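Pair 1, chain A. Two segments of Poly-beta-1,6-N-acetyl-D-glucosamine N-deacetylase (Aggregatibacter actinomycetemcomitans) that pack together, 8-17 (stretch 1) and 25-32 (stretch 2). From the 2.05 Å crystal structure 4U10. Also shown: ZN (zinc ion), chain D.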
# COMPACT_ATOMS: atom_id res chain seq x y z
N ALA A 8 -1.37 7.73 2.89
CA ALA A 8 -0.44 6.63 2.52
C ALA A 8 0.88 6.71 3.29
O ALA A 8 1.71 7.60 3.03
CB ALA A 8 -0.17 6.67 1.00
N TYR A 9 1.14 5.72 4.13
CA TYR A 9 2.33 5.63 4.94
C TYR A 9 3.18 4.46 4.46
O TYR A 9 2.68 3.63 3.75
CB TYR A 9 2.00 5.33 6.41
CG TYR A 9 1.35 6.49 7.17
CD1 TYR A 9 2.12 7.44 7.84
CD2 TYR A 9 -0.04 6.59 7.26
CE1 TYR A 9 1.49 8.51 8.50
CE2 TYR A 9 -0.67 7.63 7.96
CZ TYR A 9 0.06 8.57 8.56
OH TYR A 9 -0.60 9.62 9.22
N HIS A 10 4.46 4.44 4.83
CA HIS A 10 5.34 3.30 4.54
C HIS A 10 5.90 2.81 5.86
O HIS A 10 5.12 2.32 6.73
CB HIS A 10 6.40 3.73 3.50
CG HIS A 10 5.79 4.01 2.17
ND1 HIS A 10 5.12 5.18 1.90
CD2 HIS A 10 5.62 3.22 1.10
CE1 HIS A 10 4.61 5.13 0.69
NE2 HIS A 10 4.90 3.96 0.17
N SER A 11 7.20 2.93 6.06
CA SER A 11 7.74 2.49 7.34
C SER A 11 7.63 3.59 8.39
O SER A 11 7.67 4.80 8.06
CB SER A 11 9.17 2.03 7.21
OG SER A 11 9.46 1.24 8.27
N VAL A 12 7.52 3.13 9.63
CA VAL A 12 7.41 3.94 10.86
C VAL A 12 8.33 3.30 11.92
O VAL A 12 8.25 2.12 12.20
CB VAL A 12 5.98 4.08 11.40
CG1 VAL A 12 5.95 5.01 12.63
CG2 VAL A 12 5.03 4.67 10.37
N VAL A 13 9.26 4.09 12.44
CA VAL A 13 10.28 3.61 13.34
C VAL A 13 10.20 4.45 14.64
O VAL A 13 9.75 5.63 14.61
CB VAL A 13 11.70 3.68 12.71
CG1 VAL A 13 11.80 2.73 11.56
CG2 VAL A 13 12.05 5.07 12.25
N ASP A 14 10.65 3.89 15.76
CA ASP A 14 10.71 4.64 17.01
C ASP A 14 11.73 5.78 16.94
O ASP A 14 11.50 6.86 17.46
CB ASP A 14 11.00 3.72 18.18
CG ASP A 14 9.76 2.95 18.62
OD1 ASP A 14 8.60 3.44 18.43
OD2 ASP A 14 9.94 1.84 19.13
N ASP A 15 12.84 5.53 16.29
CA ASP A 15 13.90 6.57 16.01
C ASP A 15 13.33 7.97 15.67
O ASP A 15 12.56 8.14 14.69
CB ASP A 15 14.75 6.00 14.86
CG ASP A 15 15.95 6.85 14.51
OD1 ASP A 15 16.39 7.65 15.33
OD2 ASP A 15 16.45 6.72 13.35
N THR A 16 13.68 8.96 16.48
CA THR A 16 13.33 10.37 16.21
C THR A 16 14.43 11.14 15.46
O THR A 16 14.32 12.32 15.16
CB THR A 16 13.00 11.05 17.55
OG1 THR A 16 14.06 10.80 18.51
CG2 THR A 16 11.61 10.43 18.06
N ALA A 17 15.53 10.45 15.16
CA ALA A 17 16.64 11.06 14.36
C ALA A 17 16.15 11.66 13.04
O ALA A 17 15.24 11.09 12.38
CB ALA A 17 17.67 9.98 14.01
N PHE A 25 14.44 3.28 3.93
CA PHE A 25 13.70 3.37 2.72
C PHE A 25 12.94 4.67 2.63
O PHE A 25 12.73 5.34 3.64
CB PHE A 25 12.76 2.17 2.64
CG PHE A 25 13.49 0.86 2.42
CD1 PHE A 25 13.78 0.41 1.14
CD2 PHE A 25 13.84 0.06 3.52
CE1 PHE A 25 14.45 -0.79 0.94
CE2 PHE A 25 14.49 -1.16 3.34
CZ PHE A 25 14.81 -1.57 2.05
N PRO A 26 12.49 5.05 1.42
CA PRO A 26 11.81 6.30 1.27
C PRO A 26 10.54 6.47 2.16
O PRO A 26 9.85 5.51 2.45
CB PRO A 26 11.47 6.36 -0.23
CG PRO A 26 12.48 5.43 -0.87
CD PRO A 26 12.67 4.35 0.13
N GLN A 27 10.27 7.72 2.54
CA GLN A 27 9.09 8.10 3.34
C GLN A 27 9.01 7.46 4.72
O GLN A 27 7.91 7.36 5.31
CB GLN A 27 7.81 7.83 2.54
CG GLN A 27 7.53 8.96 1.55
CD GLN A 27 8.49 8.99 0.37
OE1 GLN A 27 8.53 8.06 -0.43
NE2 GLN A 27 9.24 10.11 0.23
N THR A 28 10.14 6.99 5.25
CA THR A 28 10.13 6.48 6.60
C THR A 28 9.94 7.65 7.58
O THR A 28 10.59 8.68 7.46
CB THR A 28 11.42 5.70 6.95
OG1 THR A 28 11.58 4.59 6.06
CG2 THR A 28 11.43 5.21 8.39
N ILE A 29 8.99 7.53 8.52
CA ILE A 29 8.77 8.57 9.53
C ILE A 29 8.89 7.99 10.95
O ILE A 29 9.07 6.79 11.09
CB ILE A 29 7.41 9.23 9.35
CG1 ILE A 29 6.28 8.27 9.67
CG2 ILE A 29 7.27 9.77 7.96
CD1 ILE A 29 4.96 8.99 9.76
N SER A 30 8.83 8.86 11.96
CA SER A 30 8.96 8.48 13.35
C SER A 30 7.57 8.14 13.85
O SER A 30 6.55 8.65 13.35
CB SER A 30 9.57 9.61 14.24
OG SER A 30 8.69 10.73 14.24
N ALA A 31 7.56 7.27 14.83
CA ALA A 31 6.35 6.90 15.51
C ALA A 31 5.75 8.16 16.16
O ALA A 31 4.54 8.32 16.18
CB ALA A 31 6.65 5.83 16.52
N ASN A 32 6.57 9.10 16.64
CA ASN A 32 6.00 10.34 17.22
C ASN A 32 5.21 11.13 16.21
O ASN A 32 4.10 11.67 16.52
CB ASN A 32 7.10 11.23 17.83
CG ASN A 32 6.52 12.40 18.61
OD1 ASN A 32 6.09 12.24 19.75
ND2 ASN A 32 6.47 13.59 17.98
ZN ZN D . 3.85 3.08 -1.49
O HOH W 1 5.71 6.26 6.50
O HOH W 2 9.47 3.72 4.47
O HOH W 3 9.16 8.36 17.71
O HOH W 4 4.99 1.86 -2.59

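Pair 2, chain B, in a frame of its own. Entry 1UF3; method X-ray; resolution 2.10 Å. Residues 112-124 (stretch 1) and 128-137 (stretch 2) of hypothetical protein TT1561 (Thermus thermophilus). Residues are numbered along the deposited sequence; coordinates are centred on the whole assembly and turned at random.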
# COMPACT_ATOMS: atom_id res chain seq x y z
N GLY B 112 15.08 3.83 -27.74
CA GLY B 112 16.41 3.30 -27.96
C GLY B 112 16.74 2.88 -29.37
O GLY B 112 15.89 2.88 -30.28
N VAL B 113 18.02 2.58 -29.56
CA VAL B 113 18.52 2.07 -30.82
C VAL B 113 19.61 1.08 -30.39
O VAL B 113 20.68 1.48 -29.90
CB VAL B 113 19.09 3.16 -31.72
CG1 VAL B 113 19.61 2.54 -32.99
CG2 VAL B 113 18.03 4.21 -32.06
N GLY B 114 19.30 -0.21 -30.52
CA GLY B 114 20.23 -1.26 -30.15
C GLY B 114 21.13 -1.65 -31.31
O GLY B 114 21.17 -0.97 -32.33
N GLY B 115 21.86 -2.75 -31.16
CA GLY B 115 22.77 -3.19 -32.21
C GLY B 115 24.00 -2.29 -32.21
O GLY B 115 24.16 -1.44 -31.35
N GLU B 116 24.87 -2.48 -33.19
CA GLU B 116 26.05 -1.63 -33.28
C GLU B 116 25.73 -0.41 -34.11
O GLU B 116 25.33 -0.55 -35.25
CB GLU B 116 27.19 -2.37 -33.98
CG GLU B 116 28.46 -1.53 -34.14
CD GLU B 116 29.45 -2.16 -35.11
OE1 GLU B 116 29.41 -3.39 -35.30
OE2 GLU B 116 30.27 -1.41 -35.68
N ILE B 117 25.88 0.79 -33.56
CA ILE B 117 25.64 1.95 -34.40
C ILE B 117 27.01 2.30 -34.99
O ILE B 117 27.87 2.86 -34.30
CB ILE B 117 25.09 3.17 -33.62
CG1 ILE B 117 23.70 2.88 -33.05
CG2 ILE B 117 24.96 4.35 -34.59
CD1 ILE B 117 23.20 3.91 -32.00
N ALA B 118 27.22 1.95 -36.26
CA ALA B 118 28.47 2.21 -36.96
C ALA B 118 28.41 3.60 -37.58
O ALA B 118 27.32 4.12 -37.86
CB ALA B 118 28.68 1.16 -38.06
N ASP B 119 29.58 4.21 -37.80
CA ASP B 119 29.60 5.56 -38.37
C ASP B 119 28.93 5.53 -39.73
O ASP B 119 28.11 6.41 -40.06
CB ASP B 119 31.04 6.09 -38.51
CG ASP B 119 31.81 6.07 -37.19
OD1 ASP B 119 31.16 6.07 -36.12
OD2 ASP B 119 33.06 6.05 -37.22
N GLU B 120 29.26 4.51 -40.52
CA GLU B 120 28.73 4.37 -41.86
C GLU B 120 28.50 2.91 -42.20
O GLU B 120 28.39 2.07 -41.32
CB GLU B 120 29.72 4.95 -42.87
CG GLU B 120 29.50 6.40 -43.24
CD GLU B 120 30.54 6.91 -44.23
OE1 GLU B 120 31.72 7.10 -43.83
OE2 GLU B 120 30.18 7.12 -45.41
N GLY B 121 28.43 2.63 -43.49
CA GLY B 121 28.25 1.28 -43.95
C GLY B 121 26.82 0.90 -44.29
O GLY B 121 25.92 1.74 -44.37
N GLU B 122 26.63 -0.40 -44.49
CA GLU B 122 25.33 -0.95 -44.82
C GLU B 122 24.67 -1.57 -43.61
O GLU B 122 25.33 -2.19 -42.77
CB GLU B 122 25.46 -2.02 -45.91
CG GLU B 122 25.66 -1.45 -47.28
CD GLU B 122 24.46 -0.64 -47.70
OE1 GLU B 122 24.65 0.44 -48.30
OE2 GLU B 122 23.33 -1.09 -47.42
N PRO B 123 23.36 -1.38 -43.49
CA PRO B 123 22.64 -1.96 -42.35
C PRO B 123 22.70 -3.48 -42.49
O PRO B 123 22.77 -4.00 -43.61
CB PRO B 123 21.22 -1.44 -42.53
CG PRO B 123 21.42 -0.12 -43.23
CD PRO B 123 22.50 -0.45 -44.25
N GLU B 124 22.68 -4.19 -41.37
CA GLU B 124 22.69 -5.65 -41.34
C GLU B 124 21.84 -6.10 -40.15
O GLU B 124 21.95 -5.55 -39.04
CB GLU B 124 24.13 -6.15 -41.15
CG GLU B 124 24.29 -7.65 -40.92
CD GLU B 124 23.86 -8.47 -42.12
OE1 GLU B 124 24.02 -8.00 -43.25
OE2 GLU B 124 23.36 -9.60 -41.92
N ALA B 128 24.37 -10.11 -37.99
CA ALA B 128 24.60 -9.28 -36.80
C ALA B 128 23.59 -8.14 -36.85
O ALA B 128 22.79 -8.05 -37.79
CB ALA B 128 26.04 -8.70 -36.84
N LEU B 129 23.60 -7.27 -35.84
CA LEU B 129 22.71 -6.10 -35.88
C LEU B 129 23.66 -4.93 -36.00
O LEU B 129 24.40 -4.65 -35.07
CB LEU B 129 21.88 -5.95 -34.60
CG LEU B 129 20.96 -7.11 -34.21
CD1 LEU B 129 19.98 -6.65 -33.11
CD2 LEU B 129 20.20 -7.60 -35.43
N ARG B 130 23.63 -4.24 -37.12
CA ARG B 130 24.53 -3.11 -37.29
C ARG B 130 23.80 -2.04 -38.07
O ARG B 130 23.23 -2.32 -39.13
CB ARG B 130 25.79 -3.55 -38.07
CG ARG B 130 26.82 -2.44 -38.28
CD ARG B 130 28.05 -2.89 -39.09
NE ARG B 130 27.74 -3.09 -40.51
CZ ARG B 130 27.56 -4.28 -41.09
NH1 ARG B 130 27.67 -5.41 -40.40
NH2 ARG B 130 27.26 -4.33 -42.39
N TYR B 131 23.82 -0.82 -37.57
CA TYR B 131 23.15 0.24 -38.31
C TYR B 131 24.04 1.45 -38.44
O TYR B 131 24.73 1.82 -37.49
CB TYR B 131 21.85 0.70 -37.61
CG TYR B 131 20.93 -0.42 -37.18
CD1 TYR B 131 20.98 -0.94 -35.88
CD2 TYR B 131 20.00 -0.97 -38.06
CE1 TYR B 131 20.12 -1.96 -35.48
CE2 TYR B 131 19.15 -2.00 -37.67
CZ TYR B 131 19.22 -2.49 -36.39
OH TYR B 131 18.40 -3.51 -36.02
N PRO B 132 24.02 2.08 -39.61
CA PRO B 132 24.84 3.28 -39.81
C PRO B 132 24.17 4.43 -39.04
O PRO B 132 22.94 4.45 -38.88
CB PRO B 132 24.82 3.47 -41.32
CG PRO B 132 23.49 2.85 -41.72
CD PRO B 132 23.42 1.62 -40.88
N ALA B 133 24.97 5.39 -38.58
CA ALA B 133 24.43 6.51 -37.82
C ALA B 133 23.15 7.13 -38.37
O ALA B 133 22.24 7.40 -37.60
CB ALA B 133 25.50 7.60 -37.66
N TRP B 134 23.08 7.37 -39.68
CA TRP B 134 21.88 7.98 -40.25
C TRP B 134 20.61 7.18 -39.93
O TRP B 134 19.52 7.77 -39.83
CB TRP B 134 21.99 8.17 -41.76
CG TRP B 134 21.93 6.91 -42.61
CD1 TRP B 134 22.99 6.15 -43.03
CD2 TRP B 134 20.75 6.28 -43.13
NE1 TRP B 134 22.54 5.08 -43.78
CE2 TRP B 134 21.17 5.13 -43.85
CE3 TRP B 134 19.38 6.56 -43.05
CZ2 TRP B 134 20.27 4.27 -44.49
CZ3 TRP B 134 18.48 5.69 -43.68
CH2 TRP B 134 18.93 4.56 -44.39
N VAL B 135 20.73 5.87 -39.76
CA VAL B 135 19.56 5.06 -39.46
C VAL B 135 19.16 5.31 -38.00
O VAL B 135 17.98 5.46 -37.69
CB VAL B 135 19.79 3.54 -39.69
CG1 VAL B 135 18.64 2.72 -39.03
CG2 VAL B 135 19.79 3.23 -41.18
N ALA B 136 20.15 5.38 -37.11
CA ALA B 136 19.86 5.62 -35.70
C ALA B 136 19.21 6.99 -35.54
O ALA B 136 18.26 7.14 -34.77
CB ALA B 136 21.13 5.55 -34.86
N GLU B 137 19.72 7.99 -36.27
CA GLU B 137 19.19 9.34 -36.21
C GLU B 137 17.77 9.37 -36.78
O GLU B 137 16.88 10.05 -36.25
CB GLU B 137 20.08 10.30 -36.99
CG GLU B 137 19.42 11.61 -37.33
CD GLU B 137 20.35 12.53 -38.11
OE1 GLU B 137 19.86 13.52 -38.72
OE2 GLU B 137 21.58 12.28 -38.10
O HOH W 5 25.65 7.17 -41.30
O HOH W 6 27.07 -0.25 -41.28

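The sharpest difference lies just before the shared strand, where H10(A) of pair 1 matches G115(B) of pair 2 (CA atoms 1.1 Å apart after superposition). The CA-to-CB bond of H10(A) points toward stretch 2; its ND1 lies 3.8 Å from Q27(A) CB, and its NE2 binds ZN at 2.1 Å. G115(B) has no side chain, and L129(B) and Y131(B) of stretch 2 pack close to its CA. An ideal CB there would come within 3.0 Å of both L129(B) CB and Y131(B) CE1, and the phi of G115(B), 75°, by itself favours glycine.

Around this point the backbones agree closely: N, CA and C of 14 central residues superpose with an RMSD of 0.8 Å. Each pair sets two short parallel strands side by side, the second leading into a helix. Three hydrogen bonds recur at matched positions. I29(A) N to S11(A) O (3.1 Å) corresponds to Y131(B) N to E116(B) O (2.8 Å); V13(A) N to I29(A) O (3.0 Å) to A118(B) N to Y131(B) O (2.8 Å); and A31(A) N to V13(A) O (2.7 Å) to A133(B) N to A118(B) O (2.8 Å), the last being weak, with an angle of 127°.

The preceding rung differs. In pair 2, E116(B) N donates directly to L129(B) O at 2.9 Å. In pair 1, S11(A) N instead donates to water 2 (2.9 Å to its O), which in turn donates to P26(A) O (2.7 Å from the water O) and T28(A) OG1 (2.8 Å), so solvent spans the gap.

On the face holding V12(A) and I29(A), V12(A) CG2 meets I29(A) CG1 at 3.9 Å, while I29(A) CD1 reaches the edge of the Y9(A) ring, 3.7 Å from CE1. I117(B) and Y131(B) occupy the matching positions. Here I117(B) CD1 packs on A136(B) CB of the helix at 3.9 Å, and the Y131(B) ring runs back beside the glycines, its edge meeting G114(B) O 3.5 Å from CE1. The aromatic ring thus comes from stretch 1 in pair 1 and from stretch 2 in pair 2.

On the face holding V13(A) and S30(A), matched by A118(B) and P132(B), V13(A) CG2 touches T28(A) CG2 at 3.9 Å. A118(B) is smaller, and the longer R130(B) supplies the contact, its CG 4.1 Å from A118(B) CB. Pair 2 also folds stretch 1 back to form an antiparallel bridge, with E124(B) N to R130(B) O at 3.0 Å and R130(B) N to E124(B) O at 2.9 Å. Its buried area is 948 Å², against 556 Å² in pair 1.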